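Local coordinates for cupin 2, conserved barrel domain protein (Shewanella frigidimarina NCIMB 400, PDB 3D82) that is of unknown function but, as a small dimeric cupin-barrel protein, binds a nickel ion in the crystal and may bind or act on a small molecule there, at residues D11-F16 with E93-I98; Q18-R23 with G40-H45; V24-E27 with Q32-L35; E52-M57 with L61-R66. One frame throughout, in Å; residues are numbered along the deposited sequence. Where two conformers were deposited one is given.

Contact 1: residues D11-F16 with E93-I98; sequences DKFSLF and ECKIMI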
loop_
_atom_site.group_PDB
_atom_site.type_symbol
_atom_site.label_atom_id
_atom_site.label_comp_id
_atom_site.label_asym_id
_atom_site.label_seq_id
_atom_site.Cartn_x
_atom_site.Cartn_y
_atom_site.Cartn_z
ATOM N N ASP D 11 8.346 -9.270 8.165
ATOM C CA ASP D 11 9.760 -9.228 8.515
ATOM C C ASP D 11 10.141 -7.825 9.052
ATOM O O ASP D 11 10.842 -7.721 10.063
ATOM C CB ASP D 11 10.620 -9.684 7.325
ATOM C CG ASP D 11 10.339 -11.153 6.889
ATOM O OD1 ASP D 11 9.618 -11.915 7.590
ATOM O OD2 ASP D 11 10.850 -11.540 5.814
ATOM N N LYS D 12 9.631 -6.775 8.405
ATOM C CA LYS D 12 9.894 -5.390 8.840
ATOM C C LYS D 12 9.221 -5.063 10.165
ATOM O O LYS D 12 9.852 -4.448 11.020
ATOM C CB LYS D 12 9.521 -4.381 7.746
ATOM C CG LYS D 12 10.288 -4.575 6.428
ATOM C CD LYS D 12 11.763 -4.410 6.609
ATOM C CE LYS D 12 12.482 -4.399 5.308
ATOM N NZ LYS D 12 13.969 -4.414 5.550
ATOM N N PHE D 13 7.967 -5.495 10.347
ATOM C CA PHE D 13 7.275 -5.311 11.639
ATOM C C PHE D 13 7.981 -6.017 12.809
ATOM O O PHE D 13 7.963 -5.505 13.933
ATOM C CB PHE D 13 5.806 -5.771 11.604
ATOM C CG PHE D 13 4.870 -4.789 10.978
ATOM C CD1 PHE D 13 4.645 -3.542 11.582
ATOM C CD2 PHE D 13 4.143 -5.127 9.841
ATOM C CE1 PHE D 13 3.754 -2.613 11.004
ATOM C CE2 PHE D 13 3.244 -4.231 9.262
ATOM C CZ PHE D 13 3.046 -2.970 9.835
ATOM N N SER D 14 8.617 -7.161 12.553
ATOM C CA SER D 14 9.344 -7.870 13.624
ATOM C C SER D 14 10.652 -7.171 14.079
ATOM O O SER D 14 11.147 -7.477 15.166
ATOM C CB SER D 14 9.625 -9.327 13.241
ATOM O OG SER D 14 10.554 -9.393 12.181
ATOM N N LEU D 15 11.191 -6.240 13.279
ATOM C CA LEU D 15 12.423 -5.504 13.640
ATOM C C LEU D 15 12.261 -4.471 14.770
ATOM O O LEU D 15 13.274 -3.975 15.294
ATOM C CB LEU D 15 13.014 -4.790 12.409
ATOM C CG LEU D 15 13.554 -5.662 11.275
ATOM C CD1 LEU D 15 13.909 -4.827 10.054
ATOM C CD2 LEU D 15 14.778 -6.479 11.771
ATOM N N PHE D 16 11.026 -4.109 15.131
ATOM C CA PHE D 16 10.817 -3.115 16.184
ATOM C C PHE D 16 9.526 -3.330 16.967
ATOM O O PHE D 16 8.541 -3.861 16.436
ATOM C CB PHE D 16 10.823 -1.713 15.557
ATOM C CG PHE D 16 9.644 -1.438 14.662
ATOM C CD1 PHE D 16 9.664 -1.808 13.316
ATOM C CD2 PHE D 16 8.498 -0.798 15.167
ATOM C CE1 PHE D 16 8.559 -1.560 12.499
ATOM C CE2 PHE D 16 7.396 -0.542 14.361
ATOM C CZ PHE D 16 7.422 -0.911 13.028
ATOM N N GLU D 93 -2.856 -3.220 20.310
ATOM C CA GLU D 93 -1.772 -2.954 19.354
ATOM C C GLU D 93 -2.287 -3.142 17.926
ATOM O O GLU D 93 -2.994 -4.116 17.628
ATOM C CB GLU D 93 -0.507 -3.803 19.584
ATOM C CG GLU D 93 0.615 -3.529 18.540
ATOM C CD GLU D 93 1.939 -4.213 18.843
ATOM O OE1 GLU D 93 2.243 -5.262 18.218
ATOM O OE2 GLU D 93 2.675 -3.711 19.719
ATOM N N CYS D 94 -1.952 -2.188 17.069
ATOM C CA CYS D 94 -2.371 -2.215 15.675
ATOM C C CYS D 94 -1.160 -1.958 14.778
ATOM O O CYS D 94 -0.365 -1.066 15.063
ATOM C CB CYS D 94 -3.446 -1.171 15.477
ATOM S SG CYS D 94 -4.124 -1.158 13.838
ATOM N N LYS D 95 -1.024 -2.747 13.711
ATOM C CA LYS D 95 0.085 -2.641 12.768
ATOM C C LYS D 95 -0.436 -1.944 11.535
ATOM O O LYS D 95 -1.369 -2.447 10.879
ATOM C CB LYS D 95 0.641 -4.029 12.418
ATOM C CG LYS D 95 1.325 -4.708 13.598
ATOM C CD LYS D 95 1.811 -6.121 13.265
ATOM C CE LYS D 95 2.202 -6.875 14.540
ATOM N NZ LYS D 95 2.578 -8.277 14.257
ATOM N N ILE D 96 0.155 -0.780 11.228
ATOM C CA ILE D 96 -0.257 0.042 10.099
ATOM C C ILE D 96 0.876 0.425 9.175
ATOM O O ILE D 96 2.059 0.324 9.527
ATOM C CB ILE D 96 -0.982 1.340 10.564
ATOM C CG1 ILE D 96 -0.040 2.312 11.315
ATOM C CG2 ILE D 96 -2.164 0.968 11.445
ATOM C CD1 ILE D 96 -0.644 3.692 11.632
HETATM N N MSE D 97 0.470 0.846 7.980
HETATM C CA MSE D 97 1.352 1.390 6.987
HETATM C C MSE D 97 0.794 2.753 6.583
HETATM O O MSE D 97 -0.404 2.887 6.343
HETATM C CB MSE D 97 1.515 0.482 5.754
HETATM C CG MSE D 97 2.533 1.064 4.775
HETATM SE SE MSE D 97 3.289 -0.187 3.554
HETATM C CE MSE D 97 1.751 -0.394 2.467
ATOM N N ILE D 98 1.670 3.751 6.569
ATOM C CA ILE D 98 1.346 5.119 6.157
ATOM C C ILE D 98 2.148 5.433 4.907
ATOM O O ILE D 98 3.323 5.066 4.821
ATOM C CB ILE D 98 1.680 6.158 7.236
ATOM C CG1 ILE D 98 0.803 5.975 8.467
ATOM C CG2 ILE D 98 1.467 7.588 6.730
ATOM C CD1 ILE D 98 1.382 6.774 9.692
#
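F13, on the helix over the outer side of the sheet, lays one ring face on the aliphatic part of K95. CB of K95 stands 3.9 Å from the ring centroid of F13 and 21° off the ring normal, a CH-pi contact set toward the rim. Further out, K95 CD reaches F13 CG at 4.0 Å, so the lysine chain crosses the same ring obliquely. In the plane of the ring, the edge meets the strand backbone: F13 CZ lies 3.5 Å from I96 O. With CG of F13 anti to its carbonyl carbon (chi1 -80°), the ring projects from helix 9-14 to strand 93-101. L35 and M57 also pack on F13. Beyond CG, K95 runs extended and takes its NZ past the ring to a salt bridge with E58. Within segment 11-16, S14 OG bonds D11 O at 2.7 Å, while K37 NZ is hydrogen-bonded to the carbonyls of F13 and F16. Replacing F13 with alanine would probably open a gap over K95 CB and L35 and leave the helix more weakly attached to the sheet. The attachment is thus mainly apolar: the lysine contributes methylenes here and spends its charge elsewhere.

Contact 2: residues Q18-R23 with G40-H45; sequences QHWSPR and GEFVWH. With NI (nickel (II) ion), chain L.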
loop_
_atom_site.group_PDB
_atom_site.type_symbol
_atom_site.label_atom_id
_atom_site.label_comp_id
_atom_site.label_asym_id
_atom_site.label_seq_id
_atom_site.Cartn_x
_atom_site.Cartn_y
_atom_site.Cartn_z
ATOM N N GLN D 18 8.761 -0.521 19.320
ATOM C CA GLN D 18 8.432 0.846 19.728
ATOM C C GLN D 18 7.206 1.346 18.994
ATOM O O GLN D 18 7.122 1.214 17.777
ATOM C CB GLN D 18 9.597 1.800 19.442
ATOM C CG GLN D 18 9.362 3.262 19.873
ATOM C CD GLN D 18 9.143 3.428 21.356
ATOM O OE1 GLN D 18 9.969 2.992 22.152
ATOM N NE2 GLN D 18 8.041 4.081 21.739
ATOM N N HIS D 19 6.283 1.933 19.748
ATOM C CA HIS D 19 5.034 2.434 19.217
ATOM C C HIS D 19 5.174 3.874 18.729
ATOM O O HIS D 19 6.110 4.590 19.133
ATOM C CB HIS D 19 3.929 2.324 20.280
ATOM C CG HIS D 19 3.437 0.929 20.518
ATOM N ND1 HIS D 19 2.374 0.656 21.349
ATOM C CD2 HIS D 19 3.808 -0.257 19.975
ATOM C CE1 HIS D 19 2.145 -0.644 21.347
ATOM N NE2 HIS D 19 2.990 -1.217 20.509
ATOM N N TRP D 20 4.251 4.265 17.845
ATOM C CA TRP D 20 4.139 5.646 17.277
ATOM C C TRP D 20 5.434 6.215 16.650
ATOM O O TRP D 20 5.671 7.431 16.654
ATOM C CB TRP D 20 3.646 6.603 18.371
ATOM C CG TRP D 20 2.348 6.223 19.004
ATOM C CD1 TRP D 20 2.160 5.739 20.261
ATOM C CD2 TRP D 20 1.059 6.311 18.410
ATOM N NE1 TRP D 20 0.825 5.521 20.495
ATOM C CE2 TRP D 20 0.122 5.864 19.378
ATOM C CE3 TRP D 20 0.595 6.738 17.157
ATOM C CZ2 TRP D 20 -1.253 5.815 19.125
ATOM C CZ3 TRP D 20 -0.775 6.686 16.901
ATOM C CH2 TRP D 20 -1.683 6.229 17.887
ATOM N N SER D 21 6.265 5.318 16.127
ATOM C CA SER D 21 7.577 5.651 15.593
ATOM C C SER D 21 7.664 5.014 14.226
ATOM O O SER D 21 8.063 3.849 14.120
ATOM C CB SER D 21 8.646 5.169 16.545
ATOM O OG SER D 21 8.470 5.819 17.768
ATOM N N PRO D 22 7.214 5.750 13.186
ATOM C CA PRO D 22 7.195 5.174 11.848
ATOM C C PRO D 22 8.572 4.818 11.297
ATOM O O PRO D 22 9.521 5.577 11.482
ATOM C CB PRO D 22 6.474 6.245 10.994
ATOM C CG PRO D 22 5.761 7.109 11.974
ATOM C CD PRO D 22 6.630 7.112 13.188
ATOM N N ARG D 23 8.676 3.635 10.693
ATOM C CA ARG D 23 9.913 3.154 10.098
ATOM C C ARG D 23 9.724 3.152 8.584
ATOM O O ARG D 23 8.851 2.453 8.092
ATOM C CB ARG D 23 10.216 1.738 10.562
ATOM C CG ARG D 23 10.447 1.592 12.058
ATOM C CD ARG D 23 11.749 2.228 12.541
ATOM N NE ARG D 23 12.158 1.603 13.800
ATOM C CZ ARG D 23 11.778 1.964 15.034
ATOM N NH1 ARG D 23 10.955 2.995 15.270
ATOM N NH2 ARG D 23 12.249 1.268 16.067
ATOM N N GLY D 40 -3.443 2.913 21.962
ATOM C CA GLY D 40 -3.924 4.091 22.678
ATOM C C GLY D 40 -4.255 5.168 21.664
ATOM O O GLY D 40 -4.455 4.882 20.475
ATOM N N GLU D 41 -4.270 6.412 22.127
ATOM C CA GLU D 41 -4.645 7.565 21.304
ATOM C C GLU D 41 -3.475 8.439 20.896
ATOM O O GLU D 41 -2.531 8.603 21.655
ATOM C CB GLU D 41 -5.613 8.444 22.090
ATOM C CG GLU D 41 -6.885 7.707 22.516
ATOM C CD GLU D 41 -7.940 8.608 23.120
ATOM O OE1 GLU D 41 -7.927 9.847 22.879
ATOM O OE2 GLU D 41 -8.807 8.049 23.833
ATOM N N PHE D 42 -3.582 9.044 19.712
ATOM C CA PHE D 42 -2.602 10.000 19.214
ATOM C C PHE D 42 -3.124 11.399 19.654
ATOM O O PHE D 42 -3.748 11.519 20.712
ATOM C CB PHE D 42 -2.431 9.825 17.682
ATOM C CG PHE D 42 -1.148 10.456 17.102
ATOM C CD1 PHE D 42 0.113 10.137 17.611
ATOM C CD2 PHE D 42 -1.221 11.338 16.020
ATOM C CE1 PHE D 42 1.291 10.718 17.078
ATOM C CE2 PHE D 42 -0.054 11.931 15.481
ATOM C CZ PHE D 42 1.202 11.610 16.009
ATOM N N VAL D 43 -2.866 12.441 18.861
ATOM C CA VAL D 43 -3.296 13.811 19.112
ATOM C C VAL D 43 -4.010 14.303 17.857
ATOM O O VAL D 43 -3.824 13.754 16.777
ATOM C CB VAL D 43 -2.073 14.746 19.430
ATOM C CG1 VAL D 43 -1.481 14.440 20.837
ATOM C CG2 VAL D 43 -0.975 14.672 18.310
ATOM N N TRP D 44 -4.836 15.331 18.025
ATOM C CA TRP D 44 -5.518 15.979 16.922
ATOM C C TRP D 44 -4.503 16.804 16.143
ATOM O O TRP D 44 -3.840 17.666 16.699
ATOM C CB TRP D 44 -6.620 16.908 17.419
ATOM C CG TRP D 44 -7.758 16.201 18.026
ATOM C CD1 TRP D 44 -8.003 16.029 19.356
ATOM C CD2 TRP D 44 -8.832 15.570 17.330
ATOM N NE1 TRP D 44 -9.162 15.324 19.527
ATOM C CE2 TRP D 44 -9.703 15.044 18.305
ATOM C CE3 TRP D 44 -9.153 15.414 15.974
ATOM C CZ2 TRP D 44 -10.869 14.350 17.970
ATOM C CZ3 TRP D 44 -10.305 14.726 15.639
ATOM C CH2 TRP D 44 -11.154 14.204 16.638
ATOM N N HIS D 45 -4.413 16.545 14.850
ATOM C CA HIS D 45 -3.475 17.243 13.990
ATOM C C HIS D 45 -3.941 17.132 12.554
ATOM O O HIS D 45 -4.887 16.373 12.266
ATOM C CB HIS D 45 -2.101 16.601 14.126
ATOM C CG HIS D 45 -2.047 15.219 13.571
ATOM N ND1 HIS D 45 -2.722 14.161 14.142
ATOM C CD2 HIS D 45 -1.469 14.739 12.448
ATOM C CE1 HIS D 45 -2.540 13.081 13.403
ATOM N NE2 HIS D 45 -1.774 13.401 12.380
HETATM NI NI NI L . -1.753 12.229 10.363
#
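W20 presents one face of its indole to F42 and its edge to the backbone of G40. F42 CD1 sits 3.4 Å above the indole plane, offset toward the rim, and comes to 3.5 Å from W20 CE3. The six-membered ring of W20 and the ring of F42 are inclined by only 20°, yet their centroids are 5.0 Å apart; the pair is slid so far that the rings barely overlap. F42 CB fills in beside them, 3.6 Å from W20 CZ3. At the indole edge, W20 CZ2 lies 3.6 Å from G40 O, and NE1 of W20 makes a weak hydrogen bond to E39 O. With CG of F42 swung anti to its backbone N (chi1 -162°), the phenyl group slides past the indole in the opposite direction, CD1 and CB coming closest.

In this cupin the 40-45 loop leads from strand 31-39 into the metal site, and the 18-23 loop, which leads into strand 23-28, borders it at the surface. F42 also bridges to that site: its CE2 lies over one face of the H45 imidazole. H45 ND1 donates to V43 O at 2.9 Å, nearly in the ring plane, which fixes the ring's rotation and leaves NE2 to bind nickel at 2.3 Å. H47, E52 and H86 complete the protein ligands, and the rings of H47 and H86 both meet that of H45.

Contact 3: residues V24-E27 with Q32-L35; sequences VIAE and QFKL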
loop_
_atom_site.group_PDB
_atom_site.type_symbol
_atom_site.label_atom_id
_atom_site.label_comp_id
_atom_site.label_asym_id
_atom_site.label_seq_id
_atom_site.Cartn_x
_atom_site.Cartn_y
_atom_site.Cartn_z
ATOM N N VAL D 24 10.561 3.912 7.869
ATOM C CA VAL D 24 10.516 3.980 6.406
ATOM C C VAL D 24 10.992 2.644 5.824
ATOM O O VAL D 24 12.119 2.256 6.040
ATOM C CB VAL D 24 11.392 5.143 5.850
ATOM C CG1 VAL D 24 11.455 5.101 4.315
ATOM C CG2 VAL D 24 10.847 6.512 6.343
ATOM N N ILE D 25 10.118 1.936 5.123
ATOM C CA ILE D 25 10.491 0.650 4.483
ATOM C C ILE D 25 10.746 0.745 2.975
ATOM O O ILE D 25 11.367 -0.149 2.401
ATOM C CB ILE D 25 9.493 -0.493 4.778
ATOM C CG1 ILE D 25 8.074 -0.177 4.305
ATOM C CG2 ILE D 25 9.522 -0.850 6.273
ATOM C CD1 ILE D 25 7.197 -1.374 4.318
ATOM N N ALA D 26 10.250 1.793 2.329
ATOM C CA ALA D 26 10.455 1.955 0.893
ATOM C C ALA D 26 10.244 3.389 0.479
ATOM O O ALA D 26 9.649 4.179 1.219
ATOM C CB ALA D 26 9.509 1.041 0.124
ATOM N N GLU D 27 10.766 3.708 -0.699
ATOM C CA GLU D 27 10.617 5.006 -1.312
ATOM C C GLU D 27 10.164 4.857 -2.756
ATOM O O GLU D 27 10.682 4.003 -3.471
ATOM C CB GLU D 27 11.922 5.771 -1.247
ATOM C CG GLU D 27 12.273 6.145 0.182
ATOM C CD GLU D 27 13.360 7.178 0.256
ATOM O OE1 GLU D 27 14.481 6.868 -0.199
ATOM O OE2 GLU D 27 13.085 8.298 0.765
ATOM N N GLN D 32 7.253 8.116 0.741
ATOM C CA GLN D 32 7.762 7.082 1.655
ATOM C C GLN D 32 6.627 6.174 2.128
ATOM O O GLN D 32 5.499 6.641 2.319
ATOM C CB GLN D 32 8.431 7.729 2.847
ATOM C CG GLN D 32 9.744 8.460 2.486
ATOM C CD GLN D 32 10.375 9.140 3.661
ATOM O OE1 GLN D 32 9.681 9.679 4.526
ATOM N NE2 GLN D 32 11.707 9.135 3.704
ATOM N N PHE D 33 6.939 4.885 2.262
ATOM C CA PHE D 33 6.034 3.866 2.813
ATOM C C PHE D 33 6.620 3.657 4.195
ATOM O O PHE D 33 7.809 3.379 4.309
ATOM C CB PHE D 33 6.080 2.566 2.009
ATOM C CG PHE D 33 5.444 2.685 0.651
ATOM C CD1 PHE D 33 6.058 3.424 -0.359
ATOM C CD2 PHE D 33 4.233 2.051 0.382
ATOM C CE1 PHE D 33 5.460 3.568 -1.607
ATOM C CE2 PHE D 33 3.629 2.167 -0.891
ATOM C CZ PHE D 33 4.248 2.949 -1.873
ATOM N N LYS D 34 5.795 3.805 5.224
ATOM C CA LYS D 34 6.256 3.739 6.612
ATOM C C LYS D 34 5.396 2.786 7.406
ATOM O O LYS D 34 4.175 2.875 7.342
ATOM C CB LYS D 34 6.179 5.142 7.236
ATOM C CG LYS D 34 7.218 6.112 6.672
ATOM C CD LYS D 34 6.719 7.528 6.455
ATOM C CE LYS D 34 6.630 8.395 7.657
ATOM N NZ LYS D 34 6.085 9.762 7.235
ATOM N N LEU D 35 6.040 1.937 8.198
ATOM C CA LEU D 35 5.348 0.999 9.080
ATOM C C LEU D 35 5.330 1.573 10.472
ATOM O O LEU D 35 6.321 2.162 10.914
ATOM C CB LEU D 35 6.022 -0.371 9.086
ATOM C CG LEU D 35 6.009 -1.147 7.769
ATOM C CD1 LEU D 35 6.542 -2.537 8.057
ATOM C CD2 LEU D 35 4.636 -1.220 7.101
#
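I25 and A26 both face F33, a classic beta bulge in the antiparallel hairpin of strands 23-28 and 31-39, at the margin of the larger sheet of the cupin barrel. Two backbone bonds bracket the bulge: I25 N to F33 O at 2.8 Å, and F33 N to A26 O at 3.0 Å and almost straight (173°). CA-H...O contacts of V24 with F33 O and of Q32 with A26 O support them. The extra residue shifts the register by one between the non-hydrogen-bonded pair V24-K34 and the hydrogen-bonded pair A26-F33; E27-Q32 is again non-hydrogen-bonded.

The apolar contacts divide between two sides of the sheet. I25 crosses L35 at about a right angle, its CD1 3.7 Å from L35 CG; CG1 of I25, between the backbone N and the carbonyl carbon (chi1 59°), passes 4.1 Å from F33 CB. A26 and F33 turn toward the second subunit, packing on M77 and I99 of that neighbouring chain. On the other side V24 CG2 touches K34 CG at 3.7 Å and also covers the Q32 amide. K34 carries its NZ away to a salt bridge with E100.

Polar side-chain pairing is weaker. E27 and Q32 run side by side, pointing the same way, their carboxylate and amide planes 41° apart. Q32 NE2 gives E27 OE2 a weak hydrogen bond at 3.4 Å. Replacing Q32 with alanine would probably leave E27 OE2 without this amide and V24 CG2 without one of its neighbours. The amide carbon, Q32 CD, lies 3.8 Å from V24 CG2.

Contact 4: residues E52-M57 with L61-R66; sequences EVFIVM and LQIAFR. With NI (nickel (II) ion), chain L.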
loop_
_atom_site.group_PDB
_atom_site.type_symbol
_atom_site.label_atom_id
_atom_site.label_comp_id
_atom_site.label_asym_id
_atom_site.label_seq_id
_atom_site.Cartn_x
_atom_site.Cartn_y
_atom_site.Cartn_z
ATOM N N GLU D 52 -2.964 11.830 3.157
ATOM C CA GLU D 52 -2.216 10.825 3.911
ATOM C C GLU D 52 -3.005 9.518 3.872
ATOM O O GLU D 52 -4.200 9.510 4.176
ATOM C CB GLU D 52 -2.027 11.288 5.359
ATOM C CG GLU D 52 -1.192 10.353 6.222
ATOM C CD GLU D 52 -1.058 10.867 7.637
ATOM O OE1 GLU D 52 -2.097 11.005 8.299
ATOM O OE2 GLU D 52 0.070 11.128 8.114
ATOM N N VAL D 53 -2.330 8.429 3.516
ATOM C CA VAL D 53 -2.941 7.113 3.429
ATOM C C VAL D 53 -2.604 6.258 4.643
ATOM O O VAL D 53 -1.467 6.232 5.073
ATOM C CB VAL D 53 -2.527 6.394 2.113
ATOM C CG1 VAL D 53 -2.977 4.896 2.107
ATOM C CG2 VAL D 53 -3.127 7.145 0.903
ATOM N N PHE D 54 -3.624 5.596 5.193
ATOM C CA PHE D 54 -3.487 4.599 6.245
ATOM C C PHE D 54 -3.953 3.261 5.677
ATOM O O PHE D 54 -5.035 3.180 5.088
ATOM C CB PHE D 54 -4.382 4.904 7.444
ATOM C CG PHE D 54 -3.879 5.999 8.306
ATOM C CD1 PHE D 54 -4.083 7.322 7.936
ATOM C CD2 PHE D 54 -3.236 5.720 9.517
ATOM C CE1 PHE D 54 -3.627 8.348 8.738
ATOM C CE2 PHE D 54 -2.768 6.748 10.321
ATOM C CZ PHE D 54 -2.964 8.062 9.939
ATOM N N ILE D 55 -3.133 2.234 5.851
ATOM C CA ILE D 55 -3.482 0.867 5.485
ATOM C C ILE D 55 -3.269 0.072 6.768
ATOM O O ILE D 55 -2.181 0.130 7.356
ATOM C CB ILE D 55 -2.601 0.309 4.362
ATOM C CG1 ILE D 55 -2.670 1.204 3.107
ATOM C CG2 ILE D 55 -3.011 -1.132 4.005
ATOM C CD1 ILE D 55 -1.773 0.751 1.943
ATOM N N VAL D 56 -4.312 -0.618 7.225
ATOM C CA VAL D 56 -4.202 -1.485 8.402
ATOM C C VAL D 56 -3.773 -2.876 7.922
ATOM O O VAL D 56 -4.393 -3.447 7.018
ATOM C CB VAL D 56 -5.495 -1.527 9.202
ATOM C CG1 VAL D 56 -5.358 -2.493 10.416
ATOM C CG2 VAL D 56 -5.853 -0.102 9.640
HETATM N N MSE D 57 -2.712 -3.393 8.536
HETATM C CA MSE D 57 -2.078 -4.681 8.201
HETATM C C MSE D 57 -2.519 -5.763 9.186
HETATM O O MSE D 57 -2.698 -6.908 8.798
HETATM C CB MSE D 57 -0.554 -4.555 8.264
HETATM C CG MSE D 57 0.017 -3.264 7.617
HETATM SE SE MSE D 57 -0.331 -3.170 5.783
HETATM C CE MSE D 57 1.067 -4.318 5.339
ATOM N N LEU D 61 -7.974 -0.275 13.773
ATOM C CA LEU D 61 -7.650 1.130 13.937
ATOM C C LEU D 61 -8.930 1.950 13.862
ATOM O O LEU D 61 -9.797 1.657 13.045
ATOM C CB LEU D 61 -6.718 1.595 12.812
ATOM C CG LEU D 61 -6.197 3.042 12.907
ATOM C CD1 LEU D 61 -5.203 3.178 14.078
ATOM C CD2 LEU D 61 -5.580 3.470 11.602
ATOM N N GLN D 62 -9.040 2.951 14.737
ATOM C CA GLN D 62 -10.099 3.951 14.687
ATOM C C GLN D 62 -9.415 5.264 14.326
ATOM O O GLN D 62 -8.267 5.472 14.708
ATOM C CB GLN D 62 -10.770 4.116 16.032
ATOM C CG GLN D 62 -11.435 2.871 16.543
ATOM C CD GLN D 62 -11.952 3.061 17.946
ATOM O OE1 GLN D 62 -11.220 2.829 18.930
ATOM N NE2 GLN D 62 -13.192 3.556 18.057
ATOM N N ILE D 63 -10.071 6.096 13.517
ATOM C CA ILE D 63 -9.569 7.447 13.233
ATOM C C ILE D 63 -10.715 8.381 13.584
ATOM O O ILE D 63 -11.819 8.272 13.005
ATOM C CB ILE D 63 -9.116 7.680 11.782
ATOM C CG1 ILE D 63 -8.110 6.599 11.344
ATOM C CG2 ILE D 63 -8.483 9.086 11.665
ATOM C CD1 ILE D 63 -7.567 6.775 9.940
ATOM N N ALA D 64 -10.473 9.247 14.563
ATOM C CA ALA D 64 -11.468 10.219 14.990
ATOM C C ALA D 64 -11.360 11.458 14.100
ATOM O O ALA D 64 -10.249 11.872 13.739
ATOM C CB ALA D 64 -11.270 10.600 16.436
ATOM N N PHE D 65 -12.517 11.988 13.698
ATOM C CA PHE D 65 -12.608 13.268 13.006
ATOM C C PHE D 65 -13.418 14.158 13.920
ATOM O O PHE D 65 -14.030 13.676 14.864
ATOM C CB PHE D 65 -13.211 13.112 11.613
ATOM C CG PHE D 65 -12.367 12.266 10.713
ATOM C CD1 PHE D 65 -12.569 10.888 10.637
ATOM C CD2 PHE D 65 -11.310 12.830 10.000
ATOM C CE1 PHE D 65 -11.752 10.086 9.824
ATOM C CE2 PHE D 65 -10.470 12.031 9.198
ATOM C CZ PHE D 65 -10.696 10.656 9.112
ATOM N N ARG D 66 -13.425 15.457 13.650
ATOM C CA ARG D 66 -14.164 16.403 14.496
ATOM C C ARG D 66 -15.687 16.253 14.523
ATOM O O ARG D 66 -16.323 16.702 15.476
ATOM C CB ARG D 66 -13.796 17.839 14.134
ATOM C CG ARG D 66 -12.358 18.192 14.427
ATOM C CD ARG D 66 -12.046 18.082 15.917
ATOM N NE ARG D 66 -10.770 18.668 16.230
ATOM C CZ ARG D 66 -10.244 18.726 17.452
ATOM N NH1 ARG D 66 -10.856 18.194 18.519
ATOM N NH2 ARG D 66 -9.070 19.317 17.596
HETATM NI NI NI L . -1.753 12.229 10.363
#
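E52 OE1 binds the nickel ion at 2.4 Å, while OE2 of the same carboxylate stays 3.1 Å from the metal, so E52 grips through one oxygen. Its chain is extended, with CG anti to the backbone N (chi1 -177°), and carries the carboxylate from strand 52-56 to the ion. H45, H47 and H86 bind the same nickel through their NE2 atoms. OE2 of E52 also lies close to E100 OE1.

Beyond E52 along the strand, the contact between the two strands is wholly apolar. F54 receives I63 over one face: CD1 of I63 stands 4.2 Å from the ring centroid of F54, 18° off the normal, in a CH-pi contact. L61 crosses F54 at about a right angle, and its CD2 comes to 3.9 Å from F54 CD2.

These strands belong to the two facing sheets of the cupin beta-barrel, 52-56 in the larger and 60-65 in the smaller. The short segments run antiparallel at 154° with axes 9.4 Å apart, too far for backbone pairing, and side chains fill the interval. Toward the turn that joins them, V56 CG2 meets L61 CB at 3.7 Å and L61 CD2 at 4.1 Å. I96, I80 and P88 add to the packing around F54, and L72 touches V56. On the outer side of strand 52-56, I55 packs against F9 of the second subunit and V53 against M28 of that same neighbouring chain.

Overall arrangement
Contact 4 is barrel core, apolar between the two sheets, and contact 1 is buried where helix 9-14 lies on the larger sheet. Contact 2 is a surface meeting of loops, and contact 3, partly buried, is the one of the four built on backbone pairing. Contacts 1, 3 and 4 share that sheet: strand 93-101 lies between 31-39 and 52-56, with I98 N bonded to K34 O and M97 N to I55 O. Contacts 2 and 4 supply nickel ligands from a loop and a strand, and W44 packs on R66. H19 and E93 tie contacts 1 and 2. Contacts 3 and 4, about 17 Å apart between centres, both reach the second subunit.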